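Local coordinates for protein KLLA0E08119p (Kluyveromyces lactis, PDB 3VA7) that probably makes urea-1-carboxylate from urea, hydrogencarbonate and ATP by way of biotin, this chain being the urea carboxylase part of a larger urea-degrading enzyme, at residues Ile683-Phe686 with Phe687-Trp691; Cys942-Arg945 with Tyr946-Ile950; Thr949-Ser952 with Glu953-Trp956; Ile1218-Lys1221 with Asn1222-Val1226. One frame throughout, in Å; residues are numbered along the deposited sequence.

Interaction 1 (Ile683-Phe686 with Phe687-Trp691); sequences IEQF and FNDKW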
loop_
_atom_site.group_PDB
_atom_site.type_symbol
_atom_site.label_atom_id
_atom_site.label_comp_id
_atom_site.label_asym_id
_atom_site.label_seq_id
_atom_site.Cartn_x
_atom_site.Cartn_y
_atom_site.Cartn_z
ATOM N N ILE A 683 33.937 22.098 -7.422
ATOM C CA ILE A 683 33.776 21.942 -5.963
ATOM C C ILE A 683 33.692 23.286 -5.201
ATOM O O ILE A 683 32.820 23.480 -4.324
ATOM C CB ILE A 683 34.905 21.096 -5.346
ATOM C CG1 ILE A 683 35.075 19.779 -6.132
ATOM C CG2 ILE A 683 34.631 20.895 -3.871
ATOM C CD1 ILE A 683 36.166 18.793 -5.559
ATOM N N GLU A 684 34.597 24.206 -5.525
ATOM C CA GLU A 684 34.491 25.572 -5.015
ATOM C C GLU A 684 33.154 26.175 -5.394
ATOM O O GLU A 684 32.410 26.594 -4.495
ATOM C CB GLU A 684 35.600 26.495 -5.533
ATOM C CG GLU A 684 36.949 25.834 -5.745
ATOM C CD GLU A 684 38.048 26.870 -5.992
ATOM O OE1 GLU A 684 37.719 28.091 -5.917
ATOM O OE2 GLU A 684 39.226 26.465 -6.243
ATOM N N GLN A 685 32.834 26.219 -6.696
ATOM C CA GLN A 685 31.580 26.859 -7.105
ATOM C C GLN A 685 30.415 26.211 -6.402
ATOM O O GLN A 685 29.460 26.914 -6.076
ATOM C CB GLN A 685 31.260 26.716 -8.580
ATOM C CG GLN A 685 32.342 26.986 -9.575
ATOM C CD GLN A 685 31.771 26.905 -10.970
ATOM O OE1 GLN A 685 30.625 27.342 -11.202
ATOM N NE2 GLN A 685 32.544 26.352 -11.907
ATOM N N PHE A 686 30.491 24.889 -6.169
ATOM C CA PHE A 686 29.402 24.143 -5.541
ATOM C C PHE A 686 29.016 24.758 -4.225
ATOM O O PHE A 686 27.825 24.861 -3.933
ATOM C CB PHE A 686 29.743 22.648 -5.372
ATOM C CG PHE A 686 28.675 21.838 -4.650
ATOM C CD1 PHE A 686 27.604 21.268 -5.358
ATOM C CD2 PHE A 686 28.727 21.651 -3.274
ATOM C CE1 PHE A 686 26.593 20.491 -4.721
ATOM C CE2 PHE A 686 27.737 20.909 -2.609
ATOM C CZ PHE A 686 26.672 20.300 -3.349
ATOM N N PHE A 687 30.038 25.139 -3.440
ATOM C CA PHE A 687 29.869 25.701 -2.083
ATOM C C PHE A 687 29.818 27.240 -2.081
ATOM O O PHE A 687 29.262 27.840 -1.147
ATOM C CB PHE A 687 30.981 25.238 -1.160
ATOM C CG PHE A 687 30.960 23.752 -0.827
ATOM C CD1 PHE A 687 30.252 23.272 0.274
ATOM C CD2 PHE A 687 31.729 22.846 -1.556
ATOM C CE1 PHE A 687 30.273 21.897 0.634
ATOM C CE2 PHE A 687 31.750 21.463 -1.224
ATOM C CZ PHE A 687 31.022 20.984 -0.131
ATOM N N ASN A 688 30.391 27.874 -3.117
ATOM C CA ASN A 688 30.348 29.327 -3.245
ATOM C C ASN A 688 28.997 29.833 -3.746
ATOM O O ASN A 688 28.451 30.759 -3.148
ATOM C CB ASN A 688 31.472 29.872 -4.133
ATOM C CG ASN A 688 32.888 29.676 -3.535
ATOM O OD1 ASN A 688 33.074 29.286 -2.356
ATOM N ND2 ASN A 688 33.907 29.949 -4.373
ATOM N N ASP A 689 28.465 29.255 -4.831
ATOM C CA ASP A 689 27.158 29.692 -5.388
ATOM C C ASP A 689 25.897 29.238 -4.636
ATOM O O ASP A 689 25.950 28.316 -3.806
ATOM C CB ASP A 689 27.026 29.345 -6.868
ATOM C CG ASP A 689 28.190 29.863 -7.671
ATOM O OD1 ASP A 689 28.319 29.464 -8.859
ATOM O OD2 ASP A 689 29.013 30.631 -7.089
ATOM N N LYS A 690 24.794 29.936 -4.913
ATOM C CA LYS A 690 23.516 29.603 -4.356
ATOM C C LYS A 690 22.792 28.726 -5.331
ATOM O O LYS A 690 23.045 28.771 -6.531
ATOM C CB LYS A 690 22.691 30.850 -4.057
ATOM C CG LYS A 690 23.365 31.724 -3.074
ATOM C CD LYS A 690 22.452 32.251 -2.037
ATOM C CE LYS A 690 22.895 33.684 -1.642
ATOM N NZ LYS A 690 21.991 34.289 -0.590
ATOM N N TRP A 691 21.906 27.907 -4.789
ATOM C CA TRP A 691 21.129 26.951 -5.556
ATOM C C TRP A 691 19.675 27.339 -5.406
ATOM O O TRP A 691 19.239 27.679 -4.298
ATOM C CB TRP A 691 21.320 25.544 -4.983
ATOM C CG TRP A 691 22.683 24.979 -5.272
ATOM C CD1 TRP A 691 23.817 25.027 -4.456
ATOM C CD2 TRP A 691 23.073 24.303 -6.463
ATOM N NE1 TRP A 691 24.863 24.407 -5.088
ATOM C CE2 TRP A 691 24.445 23.958 -6.318
ATOM C CE3 TRP A 691 22.401 23.946 -7.631
ATOM C CZ2 TRP A 691 25.149 23.280 -7.312
ATOM C CZ3 TRP A 691 23.099 23.292 -8.632
ATOM C CH2 TRP A 691 24.461 22.956 -8.467
HETATM O O HOH W 1 26.187 25.939 -2.161
#

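Interaction 2 (Cys942-Arg945 with Tyr946-Ile950); sequences CVTR and YRETI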
loop_
_atom_site.group_PDB
_atom_site.type_symbol
_atom_site.label_atom_id
_atom_site.label_comp_id
_atom_site.label_asym_id
_atom_site.label_seq_id
_atom_site.Cartn_x
_atom_site.Cartn_y
_atom_site.Cartn_z
ATOM N N CYS A 942 6.436 6.174 -21.097
ATOM C CA CYS A 942 7.225 6.734 -19.987
ATOM C C CYS A 942 8.232 7.638 -20.624
ATOM O O CYS A 942 8.500 8.702 -20.122
ATOM C CB CYS A 942 7.951 5.660 -19.162
ATOM S SG CYS A 942 6.989 4.761 -17.930
ATOM N N VAL A 943 8.765 7.210 -21.758
ATOM C CA VAL A 943 9.675 8.042 -22.528
ATOM C C VAL A 943 8.925 9.232 -23.117
ATOM O O VAL A 943 9.434 10.365 -23.107
ATOM C CB VAL A 943 10.398 7.274 -23.647
ATOM C CG1 VAL A 943 11.406 8.184 -24.283
ATOM C CG2 VAL A 943 11.080 5.982 -23.110
ATOM N N THR A 944 7.709 9.013 -23.600
ATOM C CA THR A 944 6.952 10.117 -24.129
ATOM C C THR A 944 6.780 11.232 -23.109
ATOM O O THR A 944 7.058 12.386 -23.375
ATOM C CB THR A 944 5.607 9.663 -24.762
ATOM O OG1 THR A 944 5.906 8.956 -25.986
ATOM C CG2 THR A 944 4.648 10.900 -24.999
ATOM N N ARG A 945 6.314 10.882 -21.944
ATOM C CA ARG A 945 6.144 11.850 -20.894
ATOM C C ARG A 945 7.498 12.587 -20.623
ATOM O O ARG A 945 7.567 13.810 -20.356
ATOM C CB ARG A 945 5.656 11.098 -19.660
ATOM C CG ARG A 945 5.932 11.788 -18.354
ATOM C CD ARG A 945 5.015 11.284 -17.188
ATOM N NE ARG A 945 5.250 12.213 -16.071
ATOM C CZ ARG A 945 4.578 12.260 -14.929
ATOM N NH1 ARG A 945 3.598 11.385 -14.659
ATOM N NH2 ARG A 945 4.946 13.178 -14.041
ATOM N N TYR A 946 8.594 11.852 -20.720
ATOM C CA TYR A 946 9.860 12.487 -20.451
ATOM C C TYR A 946 10.190 13.499 -21.572
ATOM O O TYR A 946 10.685 14.599 -21.316
ATOM C CB TYR A 946 10.929 11.417 -20.269
ATOM C CG TYR A 946 12.239 11.981 -20.002
ATOM C CD1 TYR A 946 12.576 12.403 -18.712
ATOM C CD2 TYR A 946 13.152 12.179 -21.045
ATOM C CE1 TYR A 946 13.832 12.999 -18.452
ATOM C CE2 TYR A 946 14.406 12.762 -20.801
ATOM C CZ TYR A 946 14.728 13.154 -19.497
ATOM O OH TYR A 946 15.971 13.688 -19.231
ATOM N N ARG A 947 9.862 13.127 -22.804
ATOM C CA ARG A 947 10.039 14.038 -23.951
ATOM C C ARG A 947 9.189 15.293 -23.862
ATOM O O ARG A 947 9.626 16.348 -24.272
ATOM C CB ARG A 947 9.819 13.334 -25.299
ATOM C CG ARG A 947 10.930 12.384 -25.645
ATOM C CD ARG A 947 10.723 11.714 -27.029
ATOM N NE ARG A 947 9.442 11.005 -27.146
ATOM C CZ ARG A 947 8.363 11.547 -27.721
ATOM N NH1 ARG A 947 8.427 12.797 -28.230
ATOM N NH2 ARG A 947 7.227 10.847 -27.780
ATOM N N GLU A 948 7.986 15.168 -23.325
ATOM C CA GLU A 948 7.111 16.299 -23.352
ATOM C C GLU A 948 7.147 17.106 -22.058
ATOM O O GLU A 948 6.665 18.249 -22.028
ATOM C CB GLU A 948 5.706 16.016 -23.997
ATOM C CG GLU A 948 4.992 14.817 -23.492
ATOM C CD GLU A 948 3.785 14.349 -24.297
ATOM O OE1 GLU A 948 2.767 14.115 -23.609
ATOM O OE2 GLU A 948 3.844 14.117 -25.537
ATOM N N THR A 949 7.798 16.586 -21.000
ATOM C CA THR A 949 7.752 17.327 -19.737
ATOM C C THR A 949 9.081 17.868 -19.298
ATOM O O THR A 949 9.107 18.743 -18.438
ATOM C CB THR A 949 7.198 16.519 -18.588
ATOM O OG1 THR A 949 8.113 15.451 -18.323
ATOM C CG2 THR A 949 5.816 15.993 -18.910
ATOM N N ILE A 950 10.177 17.342 -19.843
ATOM C CA ILE A 950 11.498 17.601 -19.225
ATOM C C ILE A 950 12.598 17.899 -20.216
ATOM O O ILE A 950 13.218 18.950 -20.129
ATOM C CB ILE A 950 11.960 16.423 -18.294
ATOM C CG1 ILE A 950 11.088 16.365 -17.048
ATOM C CG2 ILE A 950 13.475 16.508 -17.958
ATOM C CD1 ILE A 950 11.507 15.234 -16.016
HETATM O O HOH W 2 8.593 8.202 -26.827
HETATM O O HOH W 3 7.422 14.026 -16.169
#

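Interaction 3 (Thr949-Ser952 with Glu953-Trp956); sequences TIRS and EAPW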
loop_
_atom_site.group_PDB
_atom_site.type_symbol
_atom_site.label_atom_id
_atom_site.label_comp_id
_atom_site.label_asym_id
_atom_site.label_seq_id
_atom_site.Cartn_x
_atom_site.Cartn_y
_atom_site.Cartn_z
ATOM N N THR A 949 7.798 16.586 -21.000
ATOM C CA THR A 949 7.752 17.327 -19.737
ATOM C C THR A 949 9.081 17.868 -19.298
ATOM O O THR A 949 9.107 18.743 -18.438
ATOM C CB THR A 949 7.198 16.519 -18.588
ATOM O OG1 THR A 949 8.113 15.451 -18.323
ATOM C CG2 THR A 949 5.816 15.993 -18.910
ATOM N N ILE A 950 10.177 17.342 -19.843
ATOM C CA ILE A 950 11.498 17.601 -19.225
ATOM C C ILE A 950 12.598 17.899 -20.216
ATOM O O ILE A 950 13.218 18.950 -20.129
ATOM C CB ILE A 950 11.960 16.423 -18.294
ATOM C CG1 ILE A 950 11.088 16.365 -17.048
ATOM C CG2 ILE A 950 13.475 16.508 -17.958
ATOM C CD1 ILE A 950 11.507 15.234 -16.016
ATOM N N ARG A 951 12.845 16.943 -21.119
ATOM C CA ARG A 951 13.841 17.061 -22.149
ATOM C C ARG A 951 13.346 16.379 -23.422
ATOM O O ARG A 951 13.194 15.143 -23.443
ATOM C CB ARG A 951 15.129 16.378 -21.725
ATOM C CG ARG A 951 16.263 16.682 -22.687
ATOM C CD ARG A 951 17.597 16.534 -22.006
ATOM N NE ARG A 951 18.688 16.759 -22.951
ATOM C CZ ARG A 951 19.959 16.966 -22.624
ATOM N NH1 ARG A 951 20.329 17.011 -21.351
ATOM N NH2 ARG A 951 20.868 17.153 -23.571
ATOM N N SER A 952 13.133 17.147 -24.489
ATOM C CA SER A 952 12.528 16.574 -25.696
ATOM C C SER A 952 13.526 16.015 -26.724
ATOM O O SER A 952 13.145 15.241 -27.630
ATOM C CB SER A 952 11.603 17.597 -26.356
ATOM O OG SER A 952 12.378 18.560 -27.060
ATOM N N GLU A 953 14.792 16.432 -26.596
ATOM C CA GLU A 953 15.884 15.883 -27.439
ATOM C C GLU A 953 17.098 15.530 -26.618
ATOM O O GLU A 953 17.500 16.261 -25.689
ATOM C CB GLU A 953 16.279 16.853 -28.551
ATOM C CG GLU A 953 15.105 17.194 -29.489
ATOM C CD GLU A 953 15.519 18.202 -30.583
ATOM O OE1 GLU A 953 15.785 19.420 -30.273
ATOM O OE2 GLU A 953 15.578 17.766 -31.763
ATOM N N ALA A 954 17.717 14.417 -26.977
ATOM C CA ALA A 954 18.893 13.968 -26.247
ATOM C C ALA A 954 19.429 12.849 -27.076
ATOM O O ALA A 954 18.702 12.337 -27.889
ATOM C CB ALA A 954 18.523 13.493 -24.855
ATOM N N PRO A 955 20.726 12.509 -26.938
ATOM C CA PRO A 955 21.215 11.440 -27.793
ATOM C C PRO A 955 20.522 10.106 -27.508
ATOM O O PRO A 955 20.727 9.145 -28.261
ATOM C CB PRO A 955 22.707 11.359 -27.421
ATOM C CG PRO A 955 23.042 12.700 -26.892
ATOM C CD PRO A 955 21.823 13.238 -26.255
ATOM N N TRP A 956 19.744 10.003 -26.416
ATOM C CA TRP A 956 19.124 8.689 -26.065
ATOM C C TRP A 956 17.643 8.742 -26.351
ATOM O O TRP A 956 16.858 7.889 -25.941
ATOM C CB TRP A 956 19.403 8.261 -24.583
ATOM C CG TRP A 956 18.788 9.181 -23.563
ATOM C CD1 TRP A 956 17.529 9.105 -22.995
ATOM C CD2 TRP A 956 19.384 10.349 -23.040
ATOM N NE1 TRP A 956 17.324 10.168 -22.127
ATOM C CE2 TRP A 956 18.468 10.933 -22.142
ATOM C CE3 TRP A 956 20.628 10.955 -23.227
ATOM C CZ2 TRP A 956 18.760 12.082 -21.446
ATOM C CZ3 TRP A 956 20.910 12.114 -22.533
ATOM C CH2 TRP A 956 19.977 12.672 -21.667
#

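Interaction 4 (Ile1218-Lys1221 with Asn1222-Val1226); sequences ILHK and NGDMV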
loop_
_atom_site.group_PDB
_atom_site.type_symbol
_atom_site.label_atom_id
_atom_site.label_comp_id
_atom_site.label_asym_id
_atom_site.label_seq_id
_atom_site.Cartn_x
_atom_site.Cartn_y
_atom_site.Cartn_z
ATOM N N ILE A 1218 -6.932 29.658 -23.461
ATOM C CA ILE A 1218 -5.944 28.865 -22.754
ATOM C C ILE A 1218 -4.600 29.566 -22.882
ATOM O O ILE A 1218 -4.049 29.676 -23.993
ATOM C CB ILE A 1218 -5.883 27.448 -23.341
ATOM C CG1 ILE A 1218 -6.991 26.592 -22.748
ATOM C CG2 ILE A 1218 -4.562 26.767 -23.017
ATOM C CD1 ILE A 1218 -7.234 25.355 -23.541
ATOM N N LEU A 1219 -4.059 30.015 -21.743
ATOM C CA LEU A 1219 -2.846 30.865 -21.756
ATOM C C LEU A 1219 -1.516 30.230 -22.241
ATOM O O LEU A 1219 -0.770 30.876 -22.961
ATOM C CB LEU A 1219 -2.646 31.584 -20.411
ATOM C CG LEU A 1219 -3.471 32.829 -19.984
ATOM C CD1 LEU A 1219 -2.910 34.133 -20.634
ATOM C CD2 LEU A 1219 -4.972 32.670 -20.212
ATOM N N HIS A 1220 -1.197 28.989 -21.871
ATOM C CA HIS A 1220 0.184 28.532 -22.161
ATOM C C HIS A 1220 0.348 27.462 -23.246
ATOM O O HIS A 1220 -0.601 26.781 -23.633
ATOM C CB HIS A 1220 0.920 28.123 -20.879
ATOM C CG HIS A 1220 0.806 29.131 -19.776
ATOM N ND1 HIS A 1220 -0.317 29.230 -18.981
ATOM C CD2 HIS A 1220 1.661 30.091 -19.346
ATOM C CE1 HIS A 1220 -0.149 30.210 -18.110
ATOM N NE2 HIS A 1220 1.050 30.732 -18.297
ATOM N N LYS A 1221 1.561 27.355 -23.756
ATOM C CA LYS A 1221 1.924 26.232 -24.579
ATOM C C LYS A 1221 2.929 25.288 -23.863
ATOM O O LYS A 1221 3.477 25.612 -22.830
ATOM C CB LYS A 1221 2.357 26.739 -25.951
ATOM C CG LYS A 1221 1.126 27.441 -26.676
ATOM C CD LYS A 1221 1.108 27.368 -28.271
ATOM C CE LYS A 1221 1.782 28.601 -28.968
ATOM N NZ LYS A 1221 0.810 29.699 -29.314
ATOM N N ASN A 1222 3.092 24.080 -24.373
ATOM C CA ASN A 1222 4.014 23.118 -23.802
ATOM C C ASN A 1222 5.343 23.810 -23.604
ATOM O O ASN A 1222 5.813 24.531 -24.506
ATOM C CB ASN A 1222 4.206 21.955 -24.755
ATOM C CG ASN A 1222 5.349 21.054 -24.351
ATOM O OD1 ASN A 1222 5.198 20.224 -23.456
ATOM N ND2 ASN A 1222 6.483 21.192 -25.016
ATOM N N GLY A 1223 5.925 23.612 -22.416
ATOM C CA GLY A 1223 7.189 24.218 -22.063
ATOM C C GLY A 1223 7.162 25.524 -21.275
ATOM O O GLY A 1223 8.202 25.954 -20.806
ATOM N N ASP A 1224 6.007 26.161 -21.131
ATOM C CA ASP A 1224 5.929 27.404 -20.379
ATOM C C ASP A 1224 6.013 27.169 -18.889
ATOM O O ASP A 1224 5.388 26.250 -18.344
ATOM C CB ASP A 1224 4.620 28.168 -20.678
ATOM C CG ASP A 1224 4.569 28.741 -22.096
ATOM O OD1 ASP A 1224 5.605 28.829 -22.813
ATOM O OD2 ASP A 1224 3.451 29.102 -22.512
ATOM N N MET A 1225 6.725 28.044 -18.207
ATOM C CA MET A 1225 6.648 28.036 -16.768
ATOM C C MET A 1225 5.414 28.719 -16.268
ATOM O O MET A 1225 5.033 29.767 -16.732
ATOM C CB MET A 1225 7.897 28.637 -16.113
ATOM C CG MET A 1225 8.280 27.919 -14.801
ATOM S SD MET A 1225 8.590 26.117 -15.029
ATOM C CE MET A 1225 9.486 26.178 -16.610
ATOM N N VAL A 1226 4.803 28.106 -15.273
ATOM C CA VAL A 1226 3.626 28.635 -14.629
ATOM C C VAL A 1226 3.879 28.791 -13.116
ATOM O O VAL A 1226 4.027 27.782 -12.421
ATOM C CB VAL A 1226 2.421 27.701 -14.898
ATOM C CG1 VAL A 1226 1.197 28.201 -14.213
ATOM C CG2 VAL A 1226 2.197 27.561 -16.412
#

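Interaction 1 (Ile683-Phe686 with Phe687-Trp691)
Phe686 and Phe687 meet edge to face, and Phe686 also touches Trp691, making a small aromatic cluster at the end of helix 680-688. The CD2 edge of Phe686 stands over the centre of the Phe687 ring, with the two planes 78° apart and the centroids separated by 5.0 Å. With CG of Phe686 anti to the backbone N (chi1 177°), the ring stands out from the flank of the helix, where CD1 lies 3.7 Å from CZ2 of Trp691. Ile683 adds an aliphatic contact from one turn earlier, its CG2 being 4.0 Å from CE2 of Phe687. Were Phe687 cut back to an alanine, the Phe686 edge would probably lose the ring it points into, and a gap would open beside Ile683.

The hydrogen bonds show how the helix stops. Asn688 N binds Glu684 O at 2.8 Å, and Asp689 N binds Gln685 O at the same length, although Asp689 is already leaving helical geometry. Phe686 O instead takes the indole NE1 of Trp691 at 3.2 Å, on a lone pair in the carbonyl plane. A water gives a second bond to this oxygen at 2.6 Å and another to Asp689 O.

Phe781 meets the rings of both Phe686 and Trp691. The result is an aromatic cluster at a helix C-terminus, where the indole of Trp691, at the start of strand 691-698, binds a last-turn carbonyl, within the carboxyltransferase A and B region.

Interaction 2 (Cys942-Arg945 with Tyr946-Ile950)
Thr944 lies across Glu948, one helical turn on, its methyl CG2 placed 3.4 Å from the carboxylate oxygen OE2. The other branch, OG1, turns to Arg947: a water bridges the two, 2.9 Å from Thr944 OG1 and accepting from Arg947 NE at the edge of the guanidinium. The bend of the Arg947 chain at chi3 (-56°) brings the group back beside Thr944.

A second set of polar contacts centres on Arg945 O. The hydroxyl OG1 of Thr949 donates to it at 2.7 Å, from 37° out of the carbonyl plane, while Thr949 N adds a weak bond. With its proton spent there, OG1 receives one from a second water at 2.7 Å, and that water accepts from Arg945 NE at 2.8 Å. Regular bonds such as Arg947 N to Val943 O, 2.8 Å, carry the helix up to this point, and Ile950 then leaves it.

The polar ends reach further: Arg945 NH2 forms a salt bridge with Glu1199, Glu948 OE1 accepts from Trp1179 NE1, and Tyr946 OH bonds to Pro1015 O. Helix 937-949 of the carboxyltransferase region thus packs on strand 1045-1049 through Cys942 and Val943, and on strands 1176-1181 and 1194-1200 of the biotin-carrying region through Arg945 and Thr949.

Interaction 3 (Thr949-Ser952 with Glu953-Trp956)
This is a local side-chain-to-backbone contact in the loop between helix 937-949 and helix 960-967, where Arg951 runs forward alongside the chain to reach Glu953, Ala954 and Trp956. Its one hydrogen bond within the loop is NE to Glu953 O, 3.0 Å long with an angle of 159° at the hydrogen. The carbonyl oxygen lies at the guanidinium edge, almost in its plane, while the donor is tilted 16° from the carbonyl plane. An extended side chain, with CG anti to the backbone N (chi1 -171°), carries NE that far, and CG itself passes 3.3 Å from Glu953 O.

The bond links Arg951 to the carbonyl two residues on, a side-chain-to-backbone bond spanning Ser952 in an irregular loop of the carboxyltransferase C and D region. Its guanidinium is further held by backbone oxygens outside this loop: NH2 bonds to Val1144 O and NH1 weakly to Asn1014 O. Three carbonyls facing a buried arginine would probably ease the burial of its charge.

Apolar groups complete the contact. The methyl CB of Ala954 sits 3.8 Å from Arg951 NE, and it also lies over a face of the Trp956 indole, displaced toward the rim. CH2 of Trp956 comes over one face of the guanidinium, 4.4 Å from NH1 and again off-centre. Tyr946 touches both Arg951 and Trp956 from the preceding helix.

Interaction 4 (Ile1218-Lys1221 with Asn1222-Val1226)
Asp1224 and Val1226 hold His1220 from two directions. Methyl CG2 of Val1226 stands squarely over the imidazole, 3.8 Å from the ring centroid and only 3° off the normal, a CH-pi contact. Asp1224 OD2 lies instead near the plane of that ring, at its edge, and comes 3.2 Å from His1220 CB. The carboxylate and imidazole planes are steeply inclined, at 73°, and the pair meets through an oxygen against carbon atoms.

The same OD2 is the acceptor for Lys1221 N at 2.9 Å, a bond that arrives from above the carboxylate plane. CG of Asp1224 is anti to its carbonyl carbon, beside the backbone N (chi1 -69°), which turns the carboxylate back toward Lys1221 N. In the other direction Asp1224 N donates to Lys1221 O at 3.1 Å. Lys1221 and Asp1224 are therefore joined twice, once through backbone alone and once through the aspartate side chain. With a leucine here instead of Asp1224, Lys1221 N is likely to be left without this acceptor.

The backbone bond closes a type II beta turn from Lys1221 to Asp1224. Gly1223 occupies its third position with a positive phi, where a side chain would press against the preceding carbonyl oxygen.

Further out, Gly1223 and Asp1224 make backbone hydrogen bonds with Phe1178 of strand 1176-1181, against which the His1220 side chain also packs. In this biotinyl domain, a flattened barrel of two four-stranded sheets, the turn takes the chain from strand 1213-1218 in one sheet to strand 1225-1226 at the border of the other.

In the fold
Interactions 2 and 3 form one continuous unit, sharing Thr949 and Ile950, with centres about 7 Å apart. Tyr946 O and Arg951 N, 3.2 Å apart, probably form a hydrogen bond at the junction, and Tyr946 OH rests 3.9 Å from Trp956 CZ2. This unit lies close to the bound biotin group, whose pocket includes Lys1202: the Ile950 side chain is about 7 Å from it, and that of Trp956 about 11 Å from the bound urea. Interaction 4, in the biotin-carrying region, is centred about 16 Å from interaction 2. Interaction 1 stands apart, at least 27 Å from the others between centres, with the Trp691 side chain about 14 Å from the biotin group.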